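Local structure of hypothetical protein yiiX (Escherichia coli, 2IF6) at residues Trp3-Gln13 against Thr56-His64; Val128-Leu139 against Pro157-Val168. The protein is of unknown function but is probably a hydrolase with a permuted papain-like amidase fold, and may bind lipid. All coordinates share one frame; numbering follows the deposited sequence.

Contact 1: residues Trp3-Gln13 against Thr56-His64; sequences WQPQTGDIIFQ and TPLKQWIAH
Q13 lies flat over one face of the W61 indole, its amide plane only 14° from the ring plane. CB sits 3.6 Å from W61 CH2; CG, held between its own backbone N and carbonyl carbon (chi1 71°), also meets CH2; the extended chain then carries CD over the CH2-CZ2 bond. At the tip, NE2 rides 3.3 Å from W61 CZ3 and donates to W61 O at 2.9 Å, the acceptor almost in the amide plane, while a water links NE2 to I62 O. OE1 takes a short bond of 2.6 Å from a second water, which also donates to W61 O. Two routes from one amide to one carbonyl thus fix the rotation of the glutamine.

I11 covers the opposite face of the indole: its CG2 makes a CH-pi contact, 3.9 Å from the centroid of the six-membered ring, and CG1 presses on CZ3. Further along, L58 CD1 meets I11 CD1, and L58 CD2 reaches W3 CH2 at 3.9 Å. Helix 58-63 thereby packs on strand 10-13 of the antiparallel sheet. The W61 ring meets that of H33 and its NE1 weakly hydrogen-bonds E48, residues that with C112 may form a Cys-His-Glu triad, consistent with the permuted papain-like family.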
loop_
_atom_site.group_PDB
_atom_site.type_symbol
_atom_site.label_atom_id
_atom_site.label_comp_id
_atom_site.label_asym_id
_atom_site.label_seq_id
_atom_site.Cartn_x
_atom_site.Cartn_y
_atom_site.Cartn_z
ATOM N N TRP A 3 17.503 -0.361 11.220
ATOM C CA TRP A 3 16.588 -1.261 10.440
ATOM C C TRP A 3 17.377 -2.085 9.430
ATOM O O TRP A 3 18.181 -1.538 8.672
ATOM C CB TRP A 3 15.537 -0.405 9.727
ATOM C CG TRP A 3 14.643 -1.120 8.782
ATOM C CD1 TRP A 3 13.952 -2.309 9.005
ATOM C CD2 TRP A 3 14.296 -0.707 7.450
ATOM N NE1 TRP A 3 13.203 -2.625 7.901
ATOM C CE2 TRP A 3 13.435 -1.710 6.913
ATOM C CE3 TRP A 3 14.658 0.388 6.640
ATOM C CZ2 TRP A 3 12.886 -1.619 5.621
ATOM C CZ3 TRP A 3 14.133 0.467 5.356
ATOM C CH2 TRP A 3 13.227 -0.523 4.868
ATOM N N GLN A 4 17.152 -3.400 9.455
ATOM C CA GLN A 4 17.693 -4.351 8.490
ATOM C C GLN A 4 16.486 -4.772 7.622
ATOM O O GLN A 4 15.617 -5.531 8.105
ATOM C CB GLN A 4 18.231 -5.561 9.288
ATOM C CG GLN A 4 19.071 -6.616 8.570
ATOM C CD GLN A 4 19.415 -7.804 9.523
ATOM O OE1 GLN A 4 18.569 -8.698 9.781
ATOM N NE2 GLN A 4 20.640 -7.782 10.077
ATOM N N PRO A 5 16.382 -4.250 6.371
ATOM C CA PRO A 5 15.242 -4.623 5.552
ATOM C C PRO A 5 15.099 -6.128 5.424
ATOM O O PRO A 5 16.121 -6.857 5.300
ATOM C CB PRO A 5 15.547 -3.972 4.179
ATOM C CG PRO A 5 16.371 -2.734 4.561
ATOM C CD PRO A 5 17.233 -3.233 5.708
ATOM N N GLN A 6 13.861 -6.586 5.527
ATOM C CA GLN A 6 13.527 -8.004 5.328
ATOM C C GLN A 6 12.337 -8.118 4.404
ATOM O O GLN A 6 11.438 -7.275 4.437
ATOM C CB GLN A 6 13.227 -8.702 6.672
ATOM C CG GLN A 6 14.441 -8.809 7.594
ATOM C CD GLN A 6 14.103 -9.232 9.033
ATOM O OE1 GLN A 6 12.998 -9.604 9.328
ATOM N NE2 GLN A 6 15.083 -9.160 9.924
ATOM N N THR A 7 12.310 -9.189 3.614
ATOM C CA THR A 7 11.209 -9.452 2.708
ATOM C C THR A 7 9.899 -9.515 3.502
ATOM O O THR A 7 9.821 -10.188 4.565
ATOM C CB THR A 7 11.395 -10.799 1.982
ATOM O OG1 THR A 7 12.535 -10.710 1.103
ATOM C CG2 THR A 7 10.130 -11.121 1.175
ATOM N N GLY A 8 8.880 -8.833 2.995
ATOM C CA GLY A 8 7.639 -8.701 3.725
ATOM C C GLY A 8 7.431 -7.406 4.509
ATOM O O GLY A 8 6.283 -7.109 4.831
ATOM N N ASP A 9 8.496 -6.653 4.844
ATOM C CA ASP A 9 8.331 -5.380 5.566
ATOM C C ASP A 9 7.442 -4.473 4.715
ATOM O O ASP A 9 7.607 -4.410 3.479
ATOM C CB ASP A 9 9.676 -4.646 5.819
ATOM C CG ASP A 9 10.571 -5.372 6.787
ATOM O OD1 ASP A 9 10.135 -6.407 7.408
ATOM O OD2 ASP A 9 11.728 -4.911 6.918
ATOM N N ILE A 10 6.479 -3.832 5.344
ATOM C CA ILE A 10 5.546 -2.999 4.586
ATOM C C ILE A 10 5.936 -1.566 4.830
ATOM O O ILE A 10 6.050 -1.149 5.978
ATOM C CB ILE A 10 4.086 -3.265 5.003
ATOM C CG1 ILE A 10 3.789 -4.783 4.902
ATOM C CG2 ILE A 10 3.125 -2.449 4.106
ATOM C CD1 ILE A 10 2.427 -5.232 5.547
ATOM N N ILE A 11 6.121 -0.811 3.750
ATOM C CA ILE A 11 6.674 0.525 3.863
ATOM C C ILE A 11 5.646 1.553 3.363
ATOM O O ILE A 11 4.930 1.271 2.402
ATOM C CB ILE A 11 8.045 0.613 3.110
ATOM C CG1 ILE A 11 8.735 1.967 3.373
ATOM C CG2 ILE A 11 7.896 0.273 1.633
ATOM C CD1 ILE A 11 10.209 2.010 3.068
ATOM N N PHE A 12 5.598 2.732 3.996
ATOM C CA PHE A 12 4.537 3.717 3.725
ATOM C C PHE A 12 5.218 5.069 3.493
ATOM O O PHE A 12 6.275 5.346 4.081
ATOM C CB PHE A 12 3.585 3.817 4.931
ATOM C CG PHE A 12 2.895 2.511 5.296
ATOM C CD1 PHE A 12 1.595 2.288 4.910
ATOM C CD2 PHE A 12 3.550 1.519 6.045
ATOM C CE1 PHE A 12 0.954 1.082 5.218
ATOM C CE2 PHE A 12 2.868 0.285 6.362
ATOM C CZ PHE A 12 1.599 0.126 5.973
ATOM N N GLN A 13 4.615 5.900 2.645
ATOM C CA GLN A 13 5.139 7.210 2.367
ATOM C C GLN A 13 3.980 8.119 1.962
ATOM O O GLN A 13 2.853 7.654 1.766
ATOM C CB GLN A 13 6.187 7.134 1.232
ATOM C CG GLN A 13 5.578 6.840 -0.149
ATOM C CD GLN A 13 6.578 6.732 -1.291
ATOM O OE1 GLN A 13 6.148 6.588 -2.421
ATOM N NE2 GLN A 13 7.891 6.817 -1.019
ATOM N N THR A 56 11.090 -1.785 -7.359
ATOM C CA THR A 56 11.835 -0.545 -7.403
ATOM C C THR A 56 12.945 -0.576 -6.358
ATOM O O THR A 56 12.679 -0.935 -5.220
ATOM C CB THR A 56 10.892 0.632 -7.025
ATOM O OG1 THR A 56 9.811 0.667 -7.958
ATOM C CG2 THR A 56 11.618 1.944 -7.050
ATOM N N PRO A 57 14.182 -0.163 -6.719
ATOM C CA PRO A 57 15.223 -0.108 -5.684
ATOM C C PRO A 57 14.806 0.769 -4.493
ATOM O O PRO A 57 14.243 1.837 -4.664
ATOM C CB PRO A 57 16.427 0.487 -6.424
ATOM C CG PRO A 57 16.229 0.131 -7.827
ATOM C CD PRO A 57 14.721 0.194 -8.054
ATOM N N LEU A 58 15.043 0.285 -3.291
ATOM C CA LEU A 58 14.604 0.991 -2.072
ATOM C C LEU A 58 15.054 2.469 -1.997
ATOM O O LEU A 58 14.289 3.350 -1.630
ATOM C CB LEU A 58 15.067 0.222 -0.830
ATOM C CG LEU A 58 14.764 0.876 0.519
ATOM C CD1 LEU A 58 13.216 0.958 0.730
ATOM C CD2 LEU A 58 15.401 0.060 1.638
ATOM N N LYS A 59 16.282 2.751 -2.393
ATOM C CA LYS A 59 16.758 4.118 -2.320
ATOM C C LYS A 59 15.881 5.000 -3.196
ATOM O O LYS A 59 15.443 6.058 -2.755
ATOM C CB LYS A 59 18.242 4.228 -2.715
ATOM C CG LYS A 59 18.733 5.679 -2.709
ATOM C CD LYS A 59 20.185 5.810 -3.232
ATOM C CE LYS A 59 20.482 7.287 -3.577
ATOM N NZ LYS A 59 19.664 7.692 -4.759
ATOM N N GLN A 60 15.583 4.540 -4.412
ATOM C CA GLN A 60 14.750 5.312 -5.343
ATOM C C GLN A 60 13.282 5.437 -4.825
ATOM O O GLN A 60 12.646 6.511 -4.908
ATOM C CB GLN A 60 14.833 4.678 -6.733
ATOM C CG GLN A 60 13.758 5.055 -7.743
ATOM C CD GLN A 60 13.805 4.147 -8.983
ATOM O OE1 GLN A 60 14.893 3.712 -9.403
ATOM N NE2 GLN A 60 12.629 3.834 -9.549
ATOM N N TRP A 61 12.746 4.338 -4.308
ATOM C CA TRP A 61 11.403 4.375 -3.712
ATOM C C TRP A 61 11.255 5.449 -2.625
ATOM O O TRP A 61 10.289 6.189 -2.605
ATOM C CB TRP A 61 11.042 3.003 -3.137
ATOM C CG TRP A 61 9.587 2.899 -2.830
ATOM C CD1 TRP A 61 8.596 2.491 -3.683
ATOM C CD2 TRP A 61 8.940 3.266 -1.596
ATOM N NE1 TRP A 61 7.365 2.545 -3.041
ATOM C CE2 TRP A 61 7.564 2.997 -1.754
ATOM C CE3 TRP A 61 9.399 3.780 -0.371
ATOM C CZ2 TRP A 61 6.644 3.240 -0.741
ATOM C CZ3 TRP A 61 8.489 3.990 0.646
ATOM C CH2 TRP A 61 7.117 3.731 0.444
ATOM N N ILE A 62 12.220 5.526 -1.710
ATOM C CA ILE A 62 12.118 6.445 -0.579
ATOM C C ILE A 62 12.216 7.903 -1.046
ATOM O O ILE A 62 11.533 8.794 -0.501
ATOM C CB ILE A 62 13.232 6.189 0.446
ATOM C CG1 ILE A 62 12.990 4.843 1.148
ATOM C CG2 ILE A 62 13.337 7.394 1.450
ATOM C CD1 ILE A 62 14.150 4.376 2.054
ATOM N N ALA A 63 13.081 8.122 -2.036
ATOM C CA ALA A 63 13.376 9.459 -2.595
ATOM C C ALA A 63 12.123 10.032 -3.246
ATOM O O ALA A 63 11.929 11.239 -3.291
ATOM C CB ALA A 63 14.511 9.344 -3.640
ATOM N N HIS A 64 11.275 9.154 -3.757
ATOM C CA HIS A 64 10.031 9.570 -4.402
ATOM C C HIS A 64 8.953 10.055 -3.407
ATOM O O HIS A 64 7.993 10.722 -3.798
ATOM C CB HIS A 64 9.486 8.441 -5.280
ATOM C CG HIS A 64 10.092 8.387 -6.652
ATOM N ND1 HIS A 64 10.432 7.202 -7.268
ATOM C CD2 HIS A 64 10.397 9.369 -7.535
ATOM C CE1 HIS A 64 10.930 7.456 -8.466
ATOM N NE2 HIS A 64 10.922 8.763 -8.651
HETATM O O HOH W 1 9.553 7.802 1.287
HETATM O O HOH W 2 7.885 5.865 -4.212
#

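Contact 2: residues Val128-Leu139 against Pro157-Val168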
loop_
_atom_site.group_PDB
_atom_site.type_symbol
_atom_site.label_atom_id
_atom_site.label_comp_id
_atom_site.label_asym_id
_atom_site.label_seq_id
_atom_site.Cartn_x
_atom_site.Cartn_y
_atom_site.Cartn_z
ATOM N N VAL A 128 -4.082 -8.596 6.591
ATOM C CA VAL A 128 -3.296 -7.512 7.159
ATOM C C VAL A 128 -4.030 -6.200 6.905
ATOM O O VAL A 128 -3.647 -5.419 6.044
ATOM C CB VAL A 128 -1.846 -7.491 6.597
ATOM C CG1 VAL A 128 -1.011 -6.399 7.264
ATOM C CG2 VAL A 128 -1.142 -8.856 6.884
ATOM N N GLY A 129 -5.096 -5.975 7.665
ATOM C CA GLY A 129 -5.935 -4.806 7.453
ATOM C C GLY A 129 -7.398 -5.094 7.224
ATOM O O GLY A 129 -7.779 -6.113 6.599
ATOM N N GLU A 130 -8.230 -4.191 7.748
ATOM C CA GLU A 130 -9.670 -4.324 7.662
ATOM C C GLU A 130 -10.121 -3.770 6.299
ATOM O O GLU A 130 -9.580 -2.769 5.802
ATOM C CB GLU A 130 -10.357 -3.573 8.811
ATOM C CG GLU A 130 -10.019 -4.093 10.235
ATOM C CD GLU A 130 -10.318 -5.594 10.412
ATOM O OE1 GLU A 130 -11.508 -6.001 10.410
ATOM O OE2 GLU A 130 -9.347 -6.372 10.529
ATOM N N GLN A 131 -11.078 -4.449 5.686
ATOM C CA GLN A 131 -11.687 -3.964 4.459
ATOM C C GLN A 131 -12.919 -3.186 4.858
ATOM O O GLN A 131 -13.569 -3.523 5.857
ATOM C CB GLN A 131 -12.146 -5.131 3.595
ATOM C CG GLN A 131 -11.077 -6.059 3.053
ATOM C CD GLN A 131 -11.663 -7.282 2.330
ATOM O OE1 GLN A 131 -12.872 -7.539 2.376
ATOM N NE2 GLN A 131 -10.810 -8.033 1.654
ATOM N N GLN A 132 -13.250 -2.156 4.093
ATOM C CA GLN A 132 -14.548 -1.511 4.247
ATOM C C GLN A 132 -15.026 -0.981 2.883
ATOM O O GLN A 132 -14.306 -1.082 1.884
ATOM C CB GLN A 132 -14.539 -0.429 5.338
ATOM C CG GLN A 132 -13.807 0.833 4.987
ATOM C CD GLN A 132 -13.898 1.952 6.053
ATOM O OE1 GLN A 132 -14.161 1.713 7.241
ATOM N NE2 GLN A 132 -13.693 3.183 5.610
ATOM N N LYS A 133 -16.253 -0.485 2.834
ATOM C CA LYS A 133 -16.804 -0.007 1.540
ATOM C C LYS A 133 -16.325 1.400 1.262
ATOM O O LYS A 133 -16.068 2.168 2.184
ATOM C CB LYS A 133 -18.327 -0.057 1.562
ATOM C CG LYS A 133 -18.906 -1.446 1.370
ATOM C CD LYS A 133 -20.394 -1.419 1.617
ATOM C CE LYS A 133 -20.987 -2.746 1.222
ATOM N NZ LYS A 133 -22.441 -2.805 1.490
ATOM N N LEU A 134 -16.218 1.752 -0.019
ATOM C CA LEU A 134 -15.795 3.099 -0.384
ATOM C C LEU A 134 -16.630 4.178 0.312
ATOM O O LEU A 134 -16.087 5.179 0.769
ATOM C CB LEU A 134 -15.815 3.303 -1.911
ATOM C CG LEU A 134 -15.482 4.734 -2.358
ATOM C CD1 LEU A 134 -14.010 4.990 -2.102
ATOM C CD2 LEU A 134 -15.859 4.950 -3.825
ATOM N N LYS A 135 -17.942 3.966 0.398
ATOM C CA LYS A 135 -18.826 4.962 1.024
ATOM C C LYS A 135 -18.561 5.177 2.514
ATOM O O LYS A 135 -19.004 6.182 3.068
ATOM C CB LYS A 135 -20.308 4.606 0.801
ATOM C CG LYS A 135 -20.777 3.384 1.528
ATOM C CD LYS A 135 -22.165 2.950 1.022
ATOM C CE LYS A 135 -22.717 1.874 1.885
ATOM N NZ LYS A 135 -24.043 1.352 1.404
ATOM N N GLU A 136 -17.856 4.238 3.147
ATOM C CA GLU A 136 -17.550 4.292 4.594
ATOM C C GLU A 136 -16.321 5.151 4.941
ATOM O O GLU A 136 -16.054 5.478 6.122
ATOM C CB GLU A 136 -17.499 2.846 5.160
ATOM C CG GLU A 136 -18.894 2.232 5.079
ATOM C CD GLU A 136 -18.958 0.718 5.232
ATOM O OE1 GLU A 136 -20.096 0.210 5.436
ATOM O OE2 GLU A 136 -17.900 0.043 5.166
ATOM N N PHE A 137 -15.591 5.562 3.913
ATOM C CA PHE A 137 -14.498 6.504 4.114
ATOM C C PHE A 137 -15.098 7.865 4.354
ATOM O O PHE A 137 -16.339 7.997 4.340
ATOM C CB PHE A 137 -13.500 6.425 2.954
ATOM C CG PHE A 137 -12.722 5.137 2.955
ATOM C CD1 PHE A 137 -11.566 5.011 3.708
ATOM C CD2 PHE A 137 -13.192 4.023 2.268
ATOM C CE1 PHE A 137 -10.853 3.798 3.734
ATOM C CE2 PHE A 137 -12.487 2.809 2.292
ATOM C CZ PHE A 137 -11.326 2.695 3.016
ATOM N N ASP A 138 -14.247 8.852 4.616
ATOM C CA ASP A 138 -14.696 10.210 4.873
ATOM C C ASP A 138 -14.657 10.988 3.565
ATOM O O ASP A 138 -13.593 11.388 3.099
ATOM C CB ASP A 138 -13.825 10.871 5.930
ATOM C CG ASP A 138 -14.343 12.251 6.356
ATOM O OD1 ASP A 138 -15.328 12.776 5.756
ATOM O OD2 ASP A 138 -13.754 12.814 7.300
ATOM N N LEU A 139 -15.829 11.192 2.985
ATOM C CA LEU A 139 -15.956 11.776 1.647
ATOM C C LEU A 139 -16.567 13.168 1.734
ATOM O O LEU A 139 -16.896 13.789 0.716
ATOM C CB LEU A 139 -16.785 10.857 0.733
ATOM C CG LEU A 139 -16.338 9.394 0.596
ATOM C CD1 LEU A 139 -17.196 8.681 -0.418
ATOM C CD2 LEU A 139 -14.851 9.225 0.217
ATOM N N PRO A 157 -18.201 4.247 -7.323
ATOM C CA PRO A 157 -18.505 2.885 -6.845
ATOM C C PRO A 157 -18.548 2.825 -5.307
ATOM O O PRO A 157 -17.639 2.271 -4.661
ATOM C CB PRO A 157 -17.355 2.052 -7.391
ATOM C CG PRO A 157 -16.219 3.008 -7.533
ATOM C CD PRO A 157 -16.779 4.413 -7.658
ATOM N N LEU A 158 -19.634 3.353 -4.754
ATOM C CA LEU A 158 -19.829 3.491 -3.310
ATOM C C LEU A 158 -19.800 2.192 -2.535
ATOM O O LEU A 158 -19.421 2.211 -1.365
ATOM C CB LEU A 158 -21.130 4.232 -3.019
ATOM C CG LEU A 158 -21.146 5.738 -3.356
ATOM C CD1 LEU A 158 -22.502 6.374 -3.051
ATOM C CD2 LEU A 158 -20.053 6.489 -2.627
ATOM N N GLU A 159 -20.200 1.086 -3.166
ATOM C CA GLU A 159 -20.275 -0.212 -2.493
ATOM C C GLU A 159 -19.025 -1.061 -2.652
ATOM O O GLU A 159 -18.967 -2.168 -2.112
ATOM C CB GLU A 159 -21.477 -1.017 -2.972
ATOM C CG GLU A 159 -22.783 -0.235 -2.979
ATOM C CD GLU A 159 -23.309 0.065 -1.575
ATOM O OE1 GLU A 159 -23.059 -0.735 -0.629
ATOM O OE2 GLU A 159 -23.997 1.108 -1.421
ATOM N N GLU A 160 -18.032 -0.550 -3.374
ATOM C CA GLU A 160 -16.805 -1.309 -3.611
ATOM C C GLU A 160 -16.080 -1.594 -2.280
ATOM O O GLU A 160 -15.899 -0.696 -1.466
ATOM C CB GLU A 160 -15.866 -0.537 -4.544
ATOM C CG GLU A 160 -14.699 -1.393 -5.072
ATOM C CD GLU A 160 -15.131 -2.356 -6.177
ATOM O OE1 GLU A 160 -15.959 -1.937 -7.017
ATOM O OE2 GLU A 160 -14.659 -3.531 -6.225
ATOM N N THR A 161 -15.679 -2.849 -2.087
ATOM C CA THR A 161 -14.764 -3.241 -1.002
ATOM C C THR A 161 -13.382 -2.630 -1.235
ATOM O O THR A 161 -12.757 -2.925 -2.262
ATOM C CB THR A 161 -14.586 -4.777 -1.041
ATOM O OG1 THR A 161 -15.849 -5.399 -0.769
ATOM C CG2 THR A 161 -13.523 -5.265 -0.005
ATOM N N VAL A 162 -12.886 -1.814 -0.295
ATOM C CA VAL A 162 -11.566 -1.191 -0.436
ATOM C C VAL A 162 -10.654 -1.469 0.765
ATOM O O VAL A 162 -11.146 -1.632 1.893
ATOM C CB VAL A 162 -11.713 0.345 -0.562
ATOM C CG1 VAL A 162 -10.342 1.024 -0.506
ATOM C CG2 VAL A 162 -12.424 0.712 -1.875
ATOM N N VAL A 163 -9.337 -1.481 0.530
ATOM C CA VAL A 163 -8.362 -1.534 1.644
ATOM C C VAL A 163 -7.446 -0.332 1.503
ATOM O O VAL A 163 -6.771 -0.192 0.479
ATOM C CB VAL A 163 -7.498 -2.819 1.609
ATOM C CG1 VAL A 163 -6.405 -2.770 2.707
ATOM C CG2 VAL A 163 -8.370 -4.019 1.817
ATOM N N SER A 164 -7.392 0.523 2.512
ATOM C CA SER A 164 -6.522 1.706 2.425
ATOM C C SER A 164 -5.087 1.421 2.937
ATOM O O SER A 164 -4.847 0.400 3.613
ATOM C CB SER A 164 -7.141 2.853 3.199
ATOM O OG SER A 164 -7.166 2.554 4.591
ATOM N N PRO A 165 -4.132 2.314 2.614
ATOM C CA PRO A 165 -2.831 2.208 3.259
ATOM C C PRO A 165 -2.955 2.303 4.779
ATOM O O PRO A 165 -2.317 1.510 5.471
ATOM C CB PRO A 165 -2.045 3.399 2.694
ATOM C CG PRO A 165 -2.712 3.659 1.374
ATOM C CD PRO A 165 -4.168 3.386 1.597
ATOM N N GLN A 166 -3.749 3.246 5.306
ATOM C CA GLN A 166 -3.927 3.317 6.776
ATOM C C GLN A 166 -4.461 1.994 7.349
ATOM O O GLN A 166 -4.032 1.554 8.432
ATOM C CB GLN A 166 -4.858 4.489 7.175
ATOM C CG GLN A 166 -4.892 4.790 8.701
ATOM C CD GLN A 166 -3.524 5.164 9.306
ATOM O OE1 GLN A 166 -2.832 6.035 8.804
ATOM N NE2 GLN A 166 -3.150 4.501 10.412
ATOM N N ALA A 167 -5.396 1.364 6.644
ATOM C CA ALA A 167 -5.934 0.080 7.103
ATOM C C ALA A 167 -4.838 -0.975 7.241
ATOM O O ALA A 167 -4.808 -1.663 8.248
ATOM C CB ALA A 167 -7.033 -0.403 6.241
ATOM N N VAL A 168 -3.921 -1.070 6.271
ATOM C CA VAL A 168 -2.824 -2.049 6.377
ATOM C C VAL A 168 -1.926 -1.672 7.532
ATOM O O VAL A 168 -1.534 -2.508 8.342
ATOM C CB VAL A 168 -1.973 -2.111 5.100
ATOM C CG1 VAL A 168 -0.807 -3.130 5.274
ATOM C CG2 VAL A 168 -2.875 -2.446 3.905
HETATM O O HOH W 3 -9.822 -0.579 4.328
HETATM O O HOH W 4 -7.035 -2.254 9.445
#
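Q132 and V162 pair antiparallel through two backbone hydrogen bonds, V162 N to Q132 O being the shorter at 2.7 Å, and K133 with T161 is the non-hydrogen-bonded pair beside it. Past the strand, L134 N donates to E160 O and K135 N to L158 O, tying the 3-10 turn to the beta turn 157-160.

E159, bent at chi2 (-70°), turns its carboxylate back to two lysines: K135 NZ meets the syn lone pair of OE2 at 2.8 Å, and K133 NZ approaches OE1 nearly end-on at 3.0 Å.

Among apolar contacts, L134 CD2 meets P157 CD at 4.0 Å, with P157 O close by; F137 CE2 touches V162 CB at 3.8 Å and CE1 touches S164 CB; V128 CG1 packs on V168 CG1. Within 128-139, Q132 NE2 stands 3.2 Å above the centre of the F137 ring.

Where the two chains part beyond the paired strands, one water donates to E130 O and V162 O and accepts from S164 N; another joins E130 N to A167 O. V128 O is buried without a polar partner. The chemistry implies a short strand pair extended by turn-to-turn backbone bonds, backed by apolar packing, with a salt-bridge network toward solvent.

How the contacts relate
The two contacts follow one another along the chain, and their centres lie about 24 Å apart on opposite sides of the chain's centre. Strand 10-13 connects them: I11 and Q13 turn to helix 58-63, whereas I10 and F12 serve contact 2. I10 CD1 comes within 3.9 Å of V168 CG1 and 4.0 Å of V128 CG1, and F12 CE1 lies 3.3 Å from P165 O. Of the putative catalytic group, C112 with H33 and E48, contact 1 touches H33 and E48 through W61; contact 2 is tied through V163 O, hydrogen-bonded to S113, to the residue after C112, so it probably lies near the site.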